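Local structure of McyG protein (Microcystis aeruginosa PCC 7806, 4R0M) at residues N198-M202 with V231-I235; E338-I343 with S396-Y401. The protein probably activates phenylalanine or a related acid as an adenylate, for loading onto its carrier domain in microcystin assembly. One frame throughout, in Å; residues are numbered along the deposited sequence.

Contact 1: N198-M202 with V231-I235; sequences NILSM and VFLGI
I199 and V231 meet where two helices cross almost at right angles, 94° between their directions with the short axes 10.7 Å apart. The tight part is an aliphatic cluster around one methyl group. I199 CG2 lies 3.7 Å from V231 CG1 and 3.8 Å from I235 CG2, and I235 CD1 reaches the same I199 methyl. CG2 of I199 is placed anti to the backbone N, with CG1 beside that N instead, and it is the CG2 methyl that fills the angle between V231 and I235. Beta-branched side chains suit this crossing because their methyls sit close to the backbone and make a firm surface. A wider, pi-type turn at 231-235 carries V231 and I235, both of which point toward the facing helix.

The packing is looser on the flanks, though every touching residue is buried and no flank opens to solvent. At one end L200 offers CD2 to I235 CG2 at 4.2 Å. At the other, the long unbranched chain of M202, a selenomethionine here, bends at chi2 (-80°). Its SE passes V231 CG1 at 4.1 Å, while CE comes obliquely to the F232 ring, 4.0 Å from CD1. A flexible chain suits the greater backbone separation here; the F232 ring also meets W345.

No hydrogen bond crosses between the segments, so apolar fit alone joins them. The side chain of F232 lies about 4 Å from the phenylalanyl-adenylate (nearest atoms), and the crossing thus belongs to the helices beside the ligand pocket of an ANL-family adenylation domain.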
loop_
_atom_site.group_PDB
_atom_site.type_symbol
_atom_site.label_atom_id
_atom_site.label_comp_id
_atom_site.label_asym_id
_atom_site.label_seq_id
_atom_site.Cartn_x
_atom_site.Cartn_y
_atom_site.Cartn_z
ATOM N N ASN A 198 18.776 -2.175 3.121
ATOM C CA ASN A 198 17.609 -1.284 3.076
ATOM C C ASN A 198 16.493 -1.786 3.984
ATOM O O ASN A 198 16.023 -1.067 4.864
ATOM C CB ASN A 198 17.056 -1.147 1.643
ATOM C CG ASN A 198 17.914 -0.266 0.743
ATOM O OD1 ASN A 198 18.008 -0.511 -0.463
ATOM N ND2 ASN A 198 18.531 0.764 1.314
ATOM N N ILE A 199 16.089 -3.034 3.760
ATOM C CA ILE A 199 14.958 -3.648 4.453
ATOM C C ILE A 199 15.218 -3.796 5.957
ATOM O O ILE A 199 14.392 -3.391 6.780
ATOM C CB ILE A 199 14.593 -5.012 3.814
ATOM C CG1 ILE A 199 14.122 -4.809 2.368
ATOM C CG2 ILE A 199 13.523 -5.732 4.628
ATOM C CD1 ILE A 199 14.238 -6.038 1.489
ATOM N N LEU A 200 16.375 -4.355 6.303
ATOM C CA LEU A 200 16.709 -4.632 7.700
ATOM C C LEU A 200 17.044 -3.383 8.508
ATOM O O LEU A 200 16.948 -3.389 9.736
ATOM C CB LEU A 200 17.806 -5.697 7.805
ATOM C CG LEU A 200 17.369 -7.049 7.227
ATOM C CD1 LEU A 200 18.514 -8.048 7.230
ATOM C CD2 LEU A 200 16.155 -7.607 7.962
ATOM N N SER A 201 17.415 -2.310 7.811
ATOM C CA SER A 201 17.603 -1.006 8.438
ATOM C C SER A 201 16.262 -0.341 8.781
ATOM O O SER A 201 16.181 0.446 9.727
ATOM C CB SER A 201 18.450 -0.102 7.548
ATOM O OG SER A 201 19.767 -0.608 7.409
HETATM N N MSE A 202 15.201 -0.663 8.067
HETATM C CA MSE A 202 13.886 -0.202 8.397
HETATM C C MSE A 202 13.410 -1.003 9.549
HETATM O O MSE A 202 12.887 -0.449 10.490
HETATM C CB MSE A 202 12.983 -0.337 7.169
HETATM C CG MSE A 202 11.520 0.005 7.391
HETATM SE SE MSE A 202 10.457 -1.380 8.227
HETATM C CE MSE A 202 8.897 -0.433 8.727
ATOM N N VAL A 231 7.252 -6.199 4.017
ATOM C CA VAL A 231 8.276 -5.735 4.937
ATOM C C VAL A 231 7.736 -5.518 6.350
ATOM O O VAL A 231 8.079 -6.278 7.260
ATOM C CB VAL A 231 8.989 -4.472 4.397
ATOM C CG1 VAL A 231 10.205 -4.143 5.238
ATOM C CG2 VAL A 231 9.420 -4.679 2.953
ATOM N N PHE A 232 6.886 -4.507 6.530
ATOM C CA PHE A 232 6.381 -4.129 7.855
ATOM C C PHE A 232 5.620 -5.250 8.567
ATOM O O PHE A 232 5.763 -5.429 9.778
ATOM C CB PHE A 232 5.527 -2.851 7.770
ATOM C CG PHE A 232 4.873 -2.454 9.074
ATOM C CD1 PHE A 232 5.633 -2.238 10.225
ATOM C CD2 PHE A 232 3.497 -2.274 9.143
ATOM C CE1 PHE A 232 5.025 -1.872 11.419
ATOM C CE2 PHE A 232 2.885 -1.903 10.332
ATOM C CZ PHE A 232 3.651 -1.702 11.470
ATOM N N LEU A 233 4.821 -6.002 7.817
ATOM C CA LEU A 233 4.025 -7.081 8.400
ATOM C C LEU A 233 4.421 -8.454 7.856
ATOM O O LEU A 233 3.637 -9.403 7.894
ATOM C CB LEU A 233 2.527 -6.813 8.215
ATOM C CG LEU A 233 1.994 -5.529 8.862
ATOM C CD1 LEU A 233 0.558 -5.262 8.440
ATOM C CD2 LEU A 233 2.110 -5.565 10.382
ATOM N N GLY A 234 5.651 -8.542 7.360
ATOM C CA GLY A 234 6.216 -9.793 6.878
ATOM C C GLY A 234 7.604 -9.995 7.445
ATOM O O GLY A 234 7.780 -10.679 8.455
ATOM N N ILE A 235 8.586 -9.373 6.798
ATOM C CA ILE A 235 9.996 -9.506 7.169
ATOM C C ILE A 235 10.297 -9.003 8.586
ATOM O O ILE A 235 11.135 -9.583 9.282
ATOM C CB ILE A 235 10.908 -8.816 6.129
ATOM C CG1 ILE A 235 10.833 -9.558 4.787
ATOM C CG2 ILE A 235 12.352 -8.740 6.618
ATOM C CD1 ILE A 235 11.213 -8.717 3.585
#

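Contact 2: E338-I343 with S396-Y401; sequences ESCSGI and SVTKGY. With FA5 (adenosine-5'-[phenylalaninyl-phosphate]), chain C.
Probable counterparts of the fifth and sixth core motifs of adenylation domains meet where E338 faces T398 and Y401. T398 N donates to E338 O at 2.7 Å in an almost straight bond (171°), and T398 CG2 packs beside E338 CB at 3.7 Å; threonine supplies a methyl here while its OG1 bonds to I193 O. The E338 side chain bends at chi2 (86°), bringing its carboxylate to the ring edge of Y401. Y401 OH donates to E338 OE2 at 2.7 Å on the anti side, somewhat out of the carboxylate plane, with carboxylate and ring planes 77° apart. With an alanine at E338, CB would stay, but the Y401 hydroxyl would probably lose this acceptor and the T398 methyl its neighbour CG.

One water donates to the backbone oxygens S339 O and G342 O and accepts from S396 OG, a short hydroxyl suited to reaching it. I343 CD1 meets V397 CG2 at 3.8 Å. S341 CB and G342 N lie against the adenylate's phenyl ring, G342 N 3.5 Å from its CE1.

Strand 190-195 flanks E338 and Y401, helices 196-210 and 227-240 touch C340 and S341, and I392 of strand 388-394 packs on S339, I343 and V397.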
loop_
_atom_site.group_PDB
_atom_site.type_symbol
_atom_site.label_atom_id
_atom_site.label_comp_id
_atom_site.label_asym_id
_atom_site.label_seq_id
_atom_site.Cartn_x
_atom_site.Cartn_y
_atom_site.Cartn_z
ATOM N N GLU A 338 9.819 3.136 -1.764
ATOM C CA GLU A 338 11.203 3.605 -1.807
ATOM C C GLU A 338 11.914 3.578 -0.446
ATOM O O GLU A 338 13.145 3.650 -0.385
ATOM C CB GLU A 338 11.270 5.007 -2.425
ATOM C CG GLU A 338 11.095 5.036 -3.942
ATOM C CD GLU A 338 9.642 5.078 -4.396
ATOM O OE1 GLU A 338 8.728 4.883 -3.567
ATOM O OE2 GLU A 338 9.412 5.312 -5.601
ATOM N N SER A 339 11.142 3.467 0.634
ATOM C CA SER A 339 11.704 3.407 1.985
ATOM C C SER A 339 11.288 2.146 2.748
ATOM O O SER A 339 11.232 2.154 3.979
ATOM C CB SER A 339 11.330 4.666 2.784
ATOM O OG SER A 339 9.949 4.677 3.120
ATOM N N CYS A 340 11.005 1.068 2.016
ATOM C CA CYS A 340 10.597 -0.214 2.608
ATOM C C CYS A 340 9.444 0.056 3.588
ATOM O O CYS A 340 9.531 -0.271 4.779
ATOM C CB CYS A 340 11.775 -0.878 3.336
ATOM S SG CYS A 340 13.334 -0.888 2.421
ATOM N N SER A 341 8.368 0.642 3.060
ATOM C CA SER A 341 7.191 1.061 3.842
ATOM C C SER A 341 7.547 2.117 4.903
ATOM O O SER A 341 8.304 3.047 4.613
ATOM C CB SER A 341 6.397 -0.133 4.412
ATOM O OG SER A 341 7.015 -0.690 5.557
ATOM N N GLY A 342 7.004 1.968 6.114
ATOM C CA GLY A 342 7.094 2.988 7.169
ATOM C C GLY A 342 8.454 3.609 7.420
ATOM O O GLY A 342 9.449 2.901 7.573
ATOM N N ILE A 343 8.493 4.941 7.458
ATOM C CA ILE A 343 9.721 5.689 7.749
ATOM C C ILE A 343 9.534 6.693 8.897
ATOM O O ILE A 343 10.495 7.019 9.601
ATOM C CB ILE A 343 10.307 6.375 6.488
ATOM C CG1 ILE A 343 11.735 6.873 6.755
ATOM C CG2 ILE A 343 9.398 7.495 5.991
ATOM C CD1 ILE A 343 12.517 7.253 5.517
ATOM N N SER A 396 17.522 2.917 5.141
ATOM C CA SER A 396 16.265 2.261 4.766
ATOM C C SER A 396 15.727 2.729 3.409
ATOM O O SER A 396 14.843 2.090 2.834
ATOM C CB SER A 396 15.204 2.448 5.854
ATOM O OG SER A 396 14.739 3.786 5.905
ATOM N N VAL A 397 16.272 3.835 2.906
ATOM C CA VAL A 397 15.829 4.441 1.649
ATOM C C VAL A 397 16.589 3.862 0.457
ATOM O O VAL A 397 17.811 3.707 0.507
ATOM C CB VAL A 397 15.987 5.979 1.691
ATOM C CG1 VAL A 397 15.596 6.617 0.364
ATOM C CG2 VAL A 397 15.152 6.562 2.823
ATOM N N THR A 398 15.851 3.546 -0.608
ATOM C CA THR A 398 16.417 3.012 -1.853
ATOM C C THR A 398 17.521 3.904 -2.430
ATOM O O THR A 398 17.520 5.120 -2.228
ATOM C CB THR A 398 15.317 2.769 -2.922
ATOM O OG1 THR A 398 15.882 2.104 -4.058
ATOM C CG2 THR A 398 14.678 4.080 -3.383
ATOM N N LYS A 399 18.459 3.288 -3.146
ATOM C CA LYS A 399 19.574 4.013 -3.747
ATOM C C LYS A 399 19.321 4.386 -5.209
ATOM O O LYS A 399 19.969 5.293 -5.740
ATOM C CB LYS A 399 20.873 3.215 -3.609
ATOM C CG LYS A 399 21.469 3.259 -2.210
ATOM C CD LYS A 399 22.490 2.151 -2.000
ATOM C CE LYS A 399 22.969 2.107 -0.557
ATOM N NZ LYS A 399 23.657 0.821 -0.242
ATOM N N GLY A 400 18.383 3.692 -5.852
ATOM C CA GLY A 400 18.050 3.960 -7.251
ATOM C C GLY A 400 17.045 3.008 -7.875
ATOM O O GLY A 400 16.830 1.898 -7.381
ATOM N N TYR A 401 16.429 3.453 -8.966
ATOM C CA TYR A 401 15.478 2.641 -9.723
ATOM C C TYR A 401 16.196 1.742 -10.724
ATOM O O TYR A 401 17.337 2.006 -11.101
ATOM C CB TYR A 401 14.463 3.529 -10.451
ATOM C CG TYR A 401 13.591 4.362 -9.540
ATOM C CD1 TYR A 401 12.381 3.868 -9.057
ATOM C CD2 TYR A 401 13.973 5.652 -9.165
ATOM C CE1 TYR A 401 11.577 4.631 -8.224
ATOM C CE2 TYR A 401 13.176 6.422 -8.333
ATOM C CZ TYR A 401 11.981 5.906 -7.865
ATOM O OH TYR A 401 11.188 6.668 -7.039
HETATM C C FA5 C . 2.576 2.860 -0.009
HETATM O O FA5 C . 1.403 3.127 -0.237
HETATM C CA FA5 C . 3.117 2.973 1.394
HETATM N N FA5 C . 2.720 4.288 1.836
HETATM C CB FA5 C . 2.512 1.927 2.341
HETATM C CG FA5 C . 2.845 1.993 3.837
HETATM C CD1 FA5 C . 3.381 3.116 4.469
HETATM C CD2 FA5 C . 2.584 0.866 4.628
HETATM C CE1 FA5 C . 3.656 3.107 5.843
HETATM C CE2 FA5 C . 2.848 0.847 6.002
HETATM C CZ FA5 C . 3.390 1.976 6.614
HETATM P P FA5 C . 3.432 3.217 -2.565
HETATM O OP1 FA5 C . 2.408 2.564 -3.456
HETATM O OP2 FA5 C . 4.860 3.300 -3.042
HETATM O OP3 FA5 C . 3.429 2.461 -1.128
HETATM O "O5'" FA5 C . 2.899 4.712 -2.285
HETATM C "C5'" FA5 C . 3.641 5.665 -1.528
HETATM C "C4'" FA5 C . 2.872 6.977 -1.534
HETATM O "O4'" FA5 C . 1.625 6.875 -0.835
HETATM C "C3'" FA5 C . 3.611 8.099 -0.834
HETATM O "O3'" FA5 C . 4.589 8.705 -1.677
HETATM C "C2'" FA5 C . 2.485 9.050 -0.495
HETATM O "O2'" FA5 C . 2.166 9.873 -1.622
HETATM C "C1'" FA5 C . 1.313 8.130 -0.225
HETATM N N9 FA5 C . 1.160 7.974 1.245
HETATM C C8 FA5 C . 1.557 6.911 1.968
HETATM N N7 FA5 C . 1.274 7.068 3.284
HETATM C C5 FA5 C . 0.684 8.268 3.426
HETATM C C6 FA5 C . 0.129 9.066 4.548
HETATM N N6 FA5 C . 0.151 8.600 5.818
HETATM N N1 FA5 C . -0.400 10.280 4.265
HETATM C C2 FA5 C . -0.427 10.765 3.005
HETATM N N3 FA5 C . 0.052 10.094 1.940
HETATM C C4 FA5 C . 0.613 8.864 2.080
HETATM O O HOH W 1 12.008 3.364 6.299
#

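Both contacts are buried, and neither is a surface patch; their centres lie 10 Å apart within the AMP-binding region. Contact 1 joins two helices through aliphatic and aromatic side chains. Contact 2 joins a turn leading into strand 341-345 to the loop after strand 388-394, where backbone carbonyls are met by a peptide N-H and a water, and a carboxylate by a tyrosine hydroxyl. They share a border: M202 CG of contact 1 lies 3.3 Å from C340 O of contact 2, and F232 CB packs on S341 OG. Through F232 in contact 1 and S341 with G342 in contact 2, both reach the phenylalanyl end of the adenylate.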